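Local coordinates for putative type VI secretion protein (Escherichia coli, PDB 6SKI), which probably hydrolyses phospholipids as a toxic effector of the type VI secretion system, onto whose VgrG spike it is loaded, at residues A[38-51]-A[95-109]. Sequence-based numbering, arbitrary orientation.
Sequences TIGIFFDGTGNNRE and YRGYYSNIHWLNILY
F42, on strand 38-43, lays its ring against helix 101-108, where it is gripped on several sides. N106 CA sits squarely over one face, a CH-pi contact 3.9 Å from the F42 ring centroid. I102 CG2 rests on F42 CB, and L105 CB comes within 3.5 Å of F42 CE2. Past the helix end, Y109 makes an offset edge-to-face pair with F42, which turns its edge to the tyrosine face, planes 80° apart. The Y109 side chain, its CG trans to the main-chain nitrogen at chi1 -166°, carries the phenol along past G40, where the lack of a side chain lets it lie close to the strand; its hydroxyl bonds D192.

A side-chain hydrogen bond comes just beyond the strand. S100 OG donates to D44 OD1 (2.5 Å), which accepts through its syn lone pair, on the side of OD2, and G45 N gives the same oxygen a weak second bond.

Farther along, two loops run past each other. The N48 amide stands on end above one face of the Y99 ring, its plane nearly perpendicular to the ring, while H103 lies on the opposite face. G97 N makes a weak but straight bond to N49 O (3.3 Å), and the R96 guanidinium lays one face over N49 CA.

The strand belongs to the central sheet, paired in parallel with strands 121-128 and 184-195, consistent with the alpha/beta-hydrolase family to which the protein is assigned. Helix 101-108 packs on it antiparallel (159°, axes 8.5 Å apart), between this strand and helix 416-431, where L421 and L425 meet L105; I39 and I41 point away, onto helix 156-178.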
ATOM      1  N   THR A  38      -8.740 -16.177 -11.248  1.00 44.07           N
ATOM      2  CA  THR A  38      -7.704 -15.348 -10.657  1.00 44.07           C
ATOM      3  C   THR A  38      -8.356 -14.238  -9.853  1.00 44.07           C
ATOM      4  O   THR A  38      -9.223 -13.524 -10.364  1.00 44.07           O
ATOM      5  CB  THR A  38      -6.797 -14.753 -11.730  1.00 44.07           C
ATOM      6  OG1 THR A  38      -6.625 -15.700 -12.789  1.00 44.07           O
ATOM      7  CG2 THR A  38      -5.450 -14.408 -11.143  1.00 44.07           C
ATOM      8  N   ILE A  39      -7.944 -14.096  -8.599  1.00 43.08           N
ATOM      9  CA  ILE A  39      -8.438 -13.038  -7.732  1.00 43.08           C
ATOM     10  C   ILE A  39      -7.355 -11.978  -7.639  1.00 43.08           C
ATOM     11  O   ILE A  39      -6.251 -12.246  -7.150  1.00 43.08           O
ATOM     12  CB  ILE A  39      -8.824 -13.569  -6.346  1.00 43.08           C
ATOM     13  CG1 ILE A  39      -9.653 -14.847  -6.484  1.00 43.08           C
ATOM     14  CG2 ILE A  39      -9.587 -12.512  -5.573  1.00 43.08           C
ATOM     15  CD1 ILE A  39     -10.119 -15.417  -5.171  1.00 43.08           C
ATOM     16  N   GLY A  40      -7.667 -10.780  -8.116  1.00 42.27           N
ATOM     17  CA  GLY A  40      -6.730  -9.683  -8.048  1.00 42.27           C
ATOM     18  C   GLY A  40      -6.781  -9.013  -6.699  1.00 42.27           C
ATOM     19  O   GLY A  40      -7.782  -8.387  -6.347  1.00 42.27           O
ATOM     20  N   ILE A  41      -5.706  -9.139  -5.931  1.00 41.24           N
ATOM     21  CA  ILE A  41      -5.631  -8.590  -4.585  1.00 41.24           C
ATOM     22  C   ILE A  41      -4.874  -7.278  -4.678  1.00 41.24           C
ATOM     23  O   ILE A  41      -3.732  -7.243  -5.146  1.00 41.24           O
ATOM     24  CB  ILE A  41      -4.949  -9.560  -3.611  1.00 41.24           C
ATOM     25  CG1 ILE A  41      -5.364 -10.994  -3.921  1.00 41.24           C
ATOM     26  CG2 ILE A  41      -5.338  -9.229  -2.194  1.00 41.24           C
ATOM     27  CD1 ILE A  41      -6.751 -11.328  -3.454  1.00 41.24           C
ATOM     28  N   PHE A  42      -5.514  -6.199  -4.243  1.00 40.72           N
ATOM     29  CA  PHE A  42      -4.980  -4.854  -4.407  1.00 40.72           C
ATOM     30  C   PHE A  42      -4.863  -4.223  -3.030  1.00 40.72           C
ATOM     31  O   PHE A  42      -5.863  -3.775  -2.462  1.00 40.72           O
ATOM     32  CB  PHE A  42      -5.874  -4.025  -5.325  1.00 40.72           C
ATOM     33  CG  PHE A  42      -5.832  -4.463  -6.756  1.00 40.72           C
ATOM     34  CD1 PHE A  42      -6.807  -5.293  -7.265  1.00 40.72           C
ATOM     35  CD2 PHE A  42      -4.825  -4.033  -7.597  1.00 40.72           C
ATOM     36  CE1 PHE A  42      -6.770  -5.699  -8.572  1.00 40.72           C
ATOM     37  CE2 PHE A  42      -4.790  -4.436  -8.909  1.00 40.72           C
ATOM     38  CZ  PHE A  42      -5.761  -5.269  -9.394  1.00 40.72           C
ATOM     39  N   PHE A  43      -3.645  -4.184  -2.507  1.00 42.05           N
ATOM     40  CA  PHE A  43      -3.355  -3.628  -1.193  1.00 42.05           C
ATOM     41  C   PHE A  43      -2.884  -2.199  -1.404  1.00 42.05           C
ATOM     42  O   PHE A  43      -1.787  -1.973  -1.918  1.00 42.05           O
ATOM     43  CB  PHE A  43      -2.274  -4.428  -0.478  1.00 42.05           C
ATOM     44  CG  PHE A  43      -2.704  -5.769   0.011  1.00 42.05           C
ATOM     45  CD1 PHE A  43      -3.340  -5.907   1.225  1.00 42.05           C
ATOM     46  CD2 PHE A  43      -2.407  -6.901  -0.714  1.00 42.05           C
ATOM     47  CE1 PHE A  43      -3.705  -7.143   1.685  1.00 42.05           C
ATOM     48  CE2 PHE A  43      -2.768  -8.136  -0.257  1.00 42.05           C
ATOM     49  CZ  PHE A  43      -3.418  -8.259   0.943  1.00 42.05           C
ATOM     50  N   ASP A  44      -3.689  -1.236  -0.997  1.00 46.93           N
ATOM     51  CA  ASP A  44      -3.310   0.143  -1.238  1.00 46.93           C
ATOM     52  C   ASP A  44      -2.465   0.675  -0.088  1.00 46.93           C
ATOM     53  O   ASP A  44      -2.392   0.088   0.993  1.00 46.93           O
ATOM     54  CB  ASP A  44      -4.553   1.006  -1.430  1.00 46.93           C
ATOM     55  CG  ASP A  44      -4.296   2.210  -2.300  1.00 46.93           C
ATOM     56  OD1 ASP A  44      -3.116   2.521  -2.555  1.00 46.93           O
ATOM     57  OD2 ASP A  44      -5.274   2.849  -2.732  1.00 46.93           O
ATOM     58  N   GLY A  45      -1.810   1.795  -0.338  1.00 50.21           N
ATOM     59  CA  GLY A  45      -1.257   2.616   0.713  1.00 50.21           C
ATOM     60  C   GLY A  45      -2.268   3.657   1.133  1.00 50.21           C
ATOM     61  O   GLY A  45      -3.475   3.396   1.175  1.00 50.21           O
ATOM     62  N   THR A  46      -1.790   4.857   1.423  1.00 54.70           N
ATOM     63  CA  THR A  46      -2.748   5.941   1.492  1.00 54.70           C
ATOM     64  C   THR A  46      -3.205   6.286   0.077  1.00 54.70           C
ATOM     65  O   THR A  46      -2.456   6.154  -0.896  1.00 54.70           O
ATOM     66  CB  THR A  46      -2.143   7.160   2.185  1.00 54.70           C
ATOM     67  OG1 THR A  46      -1.337   6.728   3.286  1.00 54.70           O
ATOM     68  CG2 THR A  46      -3.240   8.064   2.710  1.00 54.70           C
ATOM     69  N   GLY A  47      -4.451   6.718  -0.035  1.00 54.71           N
ATOM     70  CA  GLY A  47      -4.989   7.038  -1.340  1.00 54.71           C
ATOM     71  C   GLY A  47      -5.620   8.408  -1.350  1.00 54.71           C
ATOM     72  O   GLY A  47      -4.993   9.385  -0.936  1.00 54.71           O
ATOM     73  N   ASN A  48      -6.868   8.497  -1.805  1.00 55.59           N
ATOM     74  CA  ASN A  48      -7.612   9.752  -1.756  1.00 55.59           C
ATOM     75  C   ASN A  48      -8.175   9.954  -0.348  1.00 55.59           C
ATOM     76  O   ASN A  48      -9.360  10.210  -0.135  1.00 55.59           O
ATOM     77  CB  ASN A  48      -8.709   9.753  -2.811  1.00 55.59           C
ATOM     78  CG  ASN A  48      -8.792  11.061  -3.559  1.00 55.59           C
ATOM     79  OD1 ASN A  48      -8.466  12.117  -3.021  1.00 55.59           O
ATOM     80  ND2 ASN A  48      -9.220  11.000  -4.812  1.00 55.59           N
ATOM     81  N   ASN A  49      -7.277   9.835   0.627  1.00 57.30           N
ATOM     82  CA  ASN A  49      -7.635   9.856   2.036  1.00 57.30           C
ATOM     83  C   ASN A  49      -6.544  10.579   2.807  1.00 57.30           C
ATOM     84  O   ASN A  49      -5.412  10.716   2.336  1.00 57.30           O
ATOM     85  CB  ASN A  49      -7.809   8.441   2.603  1.00 57.30           C
ATOM     86  CG  ASN A  49      -8.826   7.625   1.840  1.00 57.30           C
ATOM     87  OD1 ASN A  49      -8.600   6.453   1.548  1.00 57.30           O
ATOM     88  ND2 ASN A  49      -9.959   8.236   1.523  1.00 57.30           N
ATOM     89  N   ARG A  50      -6.897  11.041   3.997  1.00 59.52           N
ATOM     90  CA  ARG A  50      -5.915  11.575   4.923  1.00 59.52           C
ATOM     91  C   ARG A  50      -5.360  10.459   5.797  1.00 59.52           C
ATOM     92  O   ARG A  50      -6.000   9.429   6.014  1.00 59.52           O
ATOM     93  CB  ARG A  50      -6.528  12.667   5.798  1.00 59.52           C
ATOM     94  CG  ARG A  50      -7.190  13.784   5.021  1.00 59.52           C
ATOM     95  CD  ARG A  50      -7.778  14.825   5.952  1.00 59.52           C
ATOM     96  NE  ARG A  50      -7.584  16.177   5.443  1.00 59.52           N
ATOM     97  CZ  ARG A  50      -8.309  16.728   4.473  1.00 59.52           C
ATOM     98  NH1 ARG A  50      -9.288  16.041   3.900  1.00 59.52           N
ATOM     99  NH2 ARG A  50      -8.054  17.966   4.076  1.00 59.52           N
ATOM    100  N   GLU A  51      -4.151  10.674   6.299  1.00 58.94           N
ATOM    101  CA  GLU A  51      -3.536   9.726   7.214  1.00 58.94           C
ATOM    102  C   GLU A  51      -4.135   9.893   8.603  1.00 58.94           C
ATOM    103  O   GLU A  51      -4.328  11.015   9.079  1.00 58.94           O
ATOM    104  CB  GLU A  51      -2.025   9.942   7.258  1.00 58.94           C
ATOM    105  CG  GLU A  51      -1.233   8.717   7.645  1.00 58.94           C
ATOM    106  CD  GLU A  51       0.259   8.969   7.641  1.00 58.94           C
ATOM    107  OE1 GLU A  51       0.664  10.141   7.499  1.00 58.94           O
ATOM    108  OE2 GLU A  51       1.028   7.997   7.775  1.00 58.94           O
ATOM    109  N   TYR A  95      -2.848  16.809   5.264  1.00 57.14           N
ATOM    110  CA  TYR A  95      -2.659  16.522   3.851  1.00 57.14           C
ATOM    111  C   TYR A  95      -3.554  15.369   3.418  1.00 57.14           C
ATOM    112  O   TYR A  95      -3.597  14.323   4.071  1.00 57.14           O
ATOM    113  CB  TYR A  95      -1.194  16.187   3.577  1.00 57.14           C
ATOM    114  CG  TYR A  95      -0.922  15.650   2.190  1.00 57.14           C
ATOM    115  CD1 TYR A  95      -0.694  14.298   1.982  1.00 57.14           C
ATOM    116  CD2 TYR A  95      -0.884  16.496   1.094  1.00 57.14           C
ATOM    117  CE1 TYR A  95      -0.443  13.805   0.719  1.00 57.14           C
ATOM    118  CE2 TYR A  95      -0.633  16.011  -0.171  1.00 57.14           C
ATOM    119  CZ  TYR A  95      -0.413  14.665  -0.354  1.00 57.14           C
ATOM    120  OH  TYR A  95      -0.163  14.178  -1.615  1.00 57.14           O
ATOM    121  N   ARG A  96      -4.271  15.565   2.317  1.00 57.78           N
ATOM    122  CA  ARG A  96      -5.021  14.503   1.666  1.00 57.78           C
ATOM    123  C   ARG A  96      -4.347  14.143   0.352  1.00 57.78           C
ATOM    124  O   ARG A  96      -4.019  15.023  -0.449  1.00 57.78           O
ATOM    125  CB  ARG A  96      -6.469  14.913   1.403  1.00 57.78           C
ATOM    126  CG  ARG A  96      -7.364  13.743   1.047  1.00 57.78           C
ATOM    127  CD  ARG A  96      -8.604  14.187   0.292  1.00 57.78           C
ATOM    128  NE  ARG A  96      -9.682  13.204   0.362  1.00 57.78           N
ATOM    129  CZ  ARG A  96     -10.325  12.857   1.474  1.00 57.78           C
ATOM    130  NH1 ARG A  96     -10.023  13.424   2.634  1.00 57.78           N
ATOM    131  NH2 ARG A  96     -11.286  11.948   1.422  1.00 57.78           N
ATOM    132  N   GLY A  97      -4.150  12.844   0.130  1.00 54.42           N
ATOM    133  CA  GLY A  97      -3.510  12.372  -1.076  1.00 54.42           C
ATOM    134  C   GLY A  97      -4.490  12.192  -2.216  1.00 54.42           C
ATOM    135  O   GLY A  97      -5.688  12.436  -2.101  1.00 54.42           O
ATOM    136  N   TYR A  98      -3.951  11.756  -3.343  1.00 51.20           N
ATOM    137  CA  TYR A  98      -4.724  11.485  -4.542  1.00 51.20           C
ATOM    138  C   TYR A  98      -4.795   9.979  -4.753  1.00 51.20           C
ATOM    139  O   TYR A  98      -4.252   9.194  -3.975  1.00 51.20           O
ATOM    140  CB  TYR A  98      -4.100  12.198  -5.743  1.00 51.20           C
ATOM    141  CG  TYR A  98      -4.990  12.310  -6.957  1.00 51.20           C
ATOM    142  CD1 TYR A  98      -6.267  12.832  -6.861  1.00 51.20           C
ATOM    143  CD2 TYR A  98      -4.541  11.908  -8.204  1.00 51.20           C
ATOM    144  CE1 TYR A  98      -7.076  12.940  -7.970  1.00 51.20           C
ATOM    145  CE2 TYR A  98      -5.341  12.013  -9.317  1.00 51.20           C
ATOM    146  CZ  TYR A  98      -6.607  12.530  -9.196  1.00 51.20           C
ATOM    147  OH  TYR A  98      -7.408  12.635 -10.306  1.00 51.20           O
ATOM    148  N   TYR A  99      -5.481   9.579  -5.816  1.00 49.13           N
ATOM    149  CA  TYR A  99      -5.570   8.169  -6.157  1.00 49.13           C
ATOM    150  C   TYR A  99      -4.182   7.606  -6.422  1.00 49.13           C
ATOM    151  O   TYR A  99      -3.377   8.206  -7.139  1.00 49.13           O
ATOM    152  CB  TYR A  99      -6.458   7.990  -7.383  1.00 49.13           C
ATOM    153  CG  TYR A  99      -7.914   8.256  -7.112  1.00 49.13           C
ATOM    154  CD1 TYR A  99      -8.556   7.667  -6.036  1.00 49.13           C
ATOM    155  CD2 TYR A  99      -8.646   9.106  -7.925  1.00 49.13           C
ATOM    156  CE1 TYR A  99      -9.886   7.908  -5.782  1.00 49.13           C
ATOM    157  CE2 TYR A  99      -9.977   9.356  -7.678  1.00 49.13           C
ATOM    158  CZ  TYR A  99     -10.593   8.753  -6.605  1.00 49.13           C
ATOM    159  OH  TYR A  99     -11.922   8.998  -6.353  1.00 49.13           O
ATOM    160  N   SER A 100      -3.898   6.450  -5.835  1.00 44.98           N
ATOM    161  CA  SER A 100      -2.606   5.806  -6.019  1.00 44.98           C
ATOM    162  C   SER A 100      -2.635   4.997  -7.308  1.00 44.98           C
ATOM    163  O   SER A 100      -3.626   4.980  -8.040  1.00 44.98           O
ATOM    164  CB  SER A 100      -2.266   4.936  -4.815  1.00 44.98           C
ATOM    165  OG  SER A 100      -3.419   4.288  -4.317  1.00 44.98           O
ATOM    166  N   ASN A 101      -1.546   4.295  -7.594  1.00 42.82           N
ATOM    167  CA  ASN A 101      -1.498   3.425  -8.755  1.00 42.82           C
ATOM    168  C   ASN A 101      -2.181   2.095  -8.496  1.00 42.82           C
ATOM    169  O   ASN A 101      -2.538   1.401  -9.451  1.00 42.82           O
ATOM    170  CB  ASN A 101      -0.046   3.183  -9.172  1.00 42.82           C
ATOM    171  CG  ASN A 101       0.485   4.268 -10.074  1.00 42.82           C
ATOM    172  OD1 ASN A 101      -0.274   5.073 -10.606  1.00 42.82           O
ATOM    173  ND2 ASN A 101       1.797   4.303 -10.246  1.00 42.82           N
ATOM    174  N   ILE A 102      -2.390   1.741  -7.228  1.00 42.53           N
ATOM    175  CA  ILE A 102      -3.177   0.559  -6.905  1.00 42.53           C
ATOM    176  C   ILE A 102      -4.644   0.805  -7.218  1.00 42.53           C
ATOM    177  O   ILE A 102      -5.351  -0.091  -7.687  1.00 42.53           O
ATOM    178  CB  ILE A 102      -2.958   0.164  -5.434  1.00 42.53           C
ATOM    179  CG1 ILE A 102      -1.492  -0.191  -5.202  1.00 42.53           C
ATOM    180  CG2 ILE A 102      -3.851  -0.994  -5.050  1.00 42.53           C
ATOM    181  CD1 ILE A 102      -1.012  -1.325  -6.060  1.00 42.53           C
ATOM    182  N   HIS A 103      -5.116   2.031  -6.990  1.00 44.16           N
ATOM    183  CA  HIS A 103      -6.466   2.400  -7.399  1.00 44.16           C
ATOM    184  C   HIS A 103      -6.653   2.224  -8.900  1.00 44.16           C
ATOM    185  O   HIS A 103      -7.651   1.655  -9.354  1.00 44.16           O
ATOM    186  CB  HIS A 103      -6.750   3.845  -6.993  1.00 44.16           C
ATOM    187  CG  HIS A 103      -8.101   4.333  -7.406  1.00 44.16           C
ATOM    188  ND1 HIS A 103      -8.313   5.024  -8.579  1.00 44.16           N
ATOM    189  CD2 HIS A 103      -9.306   4.246  -6.798  1.00 44.16           C
ATOM    190  CE1 HIS A 103      -9.592   5.330  -8.682  1.00 44.16           C
ATOM    191  NE2 HIS A 103     -10.217   4.872  -7.613  1.00 44.16           N
ATOM    192  N   TRP A 104      -5.692   2.702  -9.687  1.00 45.39           N
ATOM    193  CA  TRP A 104      -5.816   2.633 -11.137  1.00 45.39           C
ATOM    194  C   TRP A 104      -5.658   1.207 -11.638  1.00 45.39           C
ATOM    195  O   TRP A 104      -6.315   0.809 -12.605  1.00 45.39           O
ATOM    196  CB  TRP A 104      -4.789   3.554 -11.786  1.00 45.39           C
ATOM    197  CG  TRP A 104      -5.018   4.987 -11.468  1.00 45.39           C
ATOM    198  CD1 TRP A 104      -4.150   5.835 -10.859  1.00 45.39           C
ATOM    199  CD2 TRP A 104      -6.199   5.747 -11.738  1.00 45.39           C
ATOM    200  NE1 TRP A 104      -4.713   7.077 -10.728  1.00 45.39           N
ATOM    201  CE2 TRP A 104      -5.974   7.049 -11.262  1.00 45.39           C
ATOM    202  CE3 TRP A 104      -7.425   5.452 -12.338  1.00 45.39           C
ATOM    203  CZ2 TRP A 104      -6.926   8.055 -11.366  1.00 45.39           C
ATOM    204  CZ3 TRP A 104      -8.368   6.449 -12.439  1.00 45.39           C
ATOM    205  CH2 TRP A 104      -8.115   7.735 -11.956  1.00 45.39           C
ATOM    206  N   LEU A 105      -4.785   0.425 -11.004  1.00 42.96           N
ATOM    207  CA  LEU A 105      -4.670  -0.983 -11.360  1.00 42.96           C
ATOM    208  C   LEU A 105      -5.957  -1.730 -11.045  1.00 42.96           C
ATOM    209  O   LEU A 105      -6.367  -2.615 -11.803  1.00 42.96           O
ATOM    210  CB  LEU A 105      -3.494  -1.613 -10.622  1.00 42.96           C
ATOM    211  CG  LEU A 105      -2.101  -1.359 -11.188  1.00 42.96           C
ATOM    212  CD1 LEU A 105      -1.061  -1.860 -10.216  1.00 42.96           C
ATOM    213  CD2 LEU A 105      -1.923  -2.003 -12.541  1.00 42.96           C
ATOM    214  N   ASN A 106      -6.603  -1.395  -9.929  1.00 43.66           N
ATOM    215  CA  ASN A 106      -7.893  -1.989  -9.601  1.00 43.66           C
ATOM    216  C   ASN A 106      -8.944  -1.612 -10.636  1.00 43.66           C
ATOM    217  O   ASN A 106      -9.709  -2.463 -11.101  1.00 43.66           O
ATOM    218  CB  ASN A 106      -8.320  -1.553  -8.200  1.00 43.66           C
ATOM    219  CG  ASN A 106      -9.510  -2.325  -7.686  1.00 43.66           C
ATOM    220  OD1 ASN A 106      -9.391  -3.479  -7.282  1.00 43.66           O
ATOM    221  ND2 ASN A 106     -10.671  -1.688  -7.691  1.00 43.66           N
ATOM    222  N   ILE A 107      -8.998  -0.331 -11.006  1.00 44.09           N
ATOM    223  CA  ILE A 107      -9.961   0.117 -12.010  1.00 44.09           C
ATOM    224  C   ILE A 107      -9.695  -0.546 -13.354  1.00 44.09           C
ATOM    225  O   ILE A 107     -10.630  -0.823 -14.114  1.00 44.09           O
ATOM    226  CB  ILE A 107      -9.931   1.655 -12.124  1.00 44.09           C
ATOM    227  CG1 ILE A 107     -10.370   2.309 -10.813  1.00 44.09           C
ATOM    228  CG2 ILE A 107     -10.802   2.131 -13.269  1.00 44.09           C
ATOM    229  CD1 ILE A 107     -11.499   1.596 -10.111  1.00 44.09           C
ATOM    230  N   LEU A 108      -8.434  -0.845 -13.656  1.00 44.20           N
ATOM    231  CA  LEU A 108      -8.059  -1.381 -14.956  1.00 44.20           C
ATOM    232  C   LEU A 108      -7.957  -2.896 -14.976  1.00 44.20           C
ATOM    233  O   LEU A 108      -7.985  -3.485 -16.061  1.00 44.20           O
ATOM    234  CB  LEU A 108      -6.720  -0.793 -15.407  1.00 44.20           C
ATOM    235  CG  LEU A 108      -6.739   0.643 -15.917  1.00 44.20           C
ATOM    236  CD1 LEU A 108      -5.325   1.120 -16.163  1.00 44.20           C
ATOM    237  CD2 LEU A 108      -7.562   0.735 -17.181  1.00 44.20           C
ATOM    238  N   TYR A 109      -7.819  -3.529 -13.817  1.00 43.55           N
ATOM    239  CA  TYR A 109      -7.873  -4.980 -13.734  1.00 43.55           C
ATOM    240  C   TYR A 109      -9.175  -5.468 -14.344  1.00 43.55           C
ATOM    241  O   TYR A 109     -10.258  -5.069 -13.907  1.00 43.55           O
ATOM    242  CB  TYR A 109      -7.772  -5.413 -12.276  1.00 43.55           C
ATOM    243  CG  TYR A 109      -7.483  -6.876 -12.059  1.00 43.55           C
ATOM    244  CD1 TYR A 109      -6.193  -7.366 -12.143  1.00 43.55           C
ATOM    245  CD2 TYR A 109      -8.499  -7.763 -11.752  1.00 43.55           C
ATOM    246  CE1 TYR A 109      -5.929  -8.695 -11.929  1.00 43.55           C
ATOM    247  CE2 TYR A 109      -8.243  -9.093 -11.540  1.00 43.55           C
ATOM    248  CZ  TYR A 109      -6.956  -9.554 -11.632  1.00 43.55           C
ATOM    249  OH  TYR A 109      -6.690 -10.884 -11.423  1.00 43.55           O
TER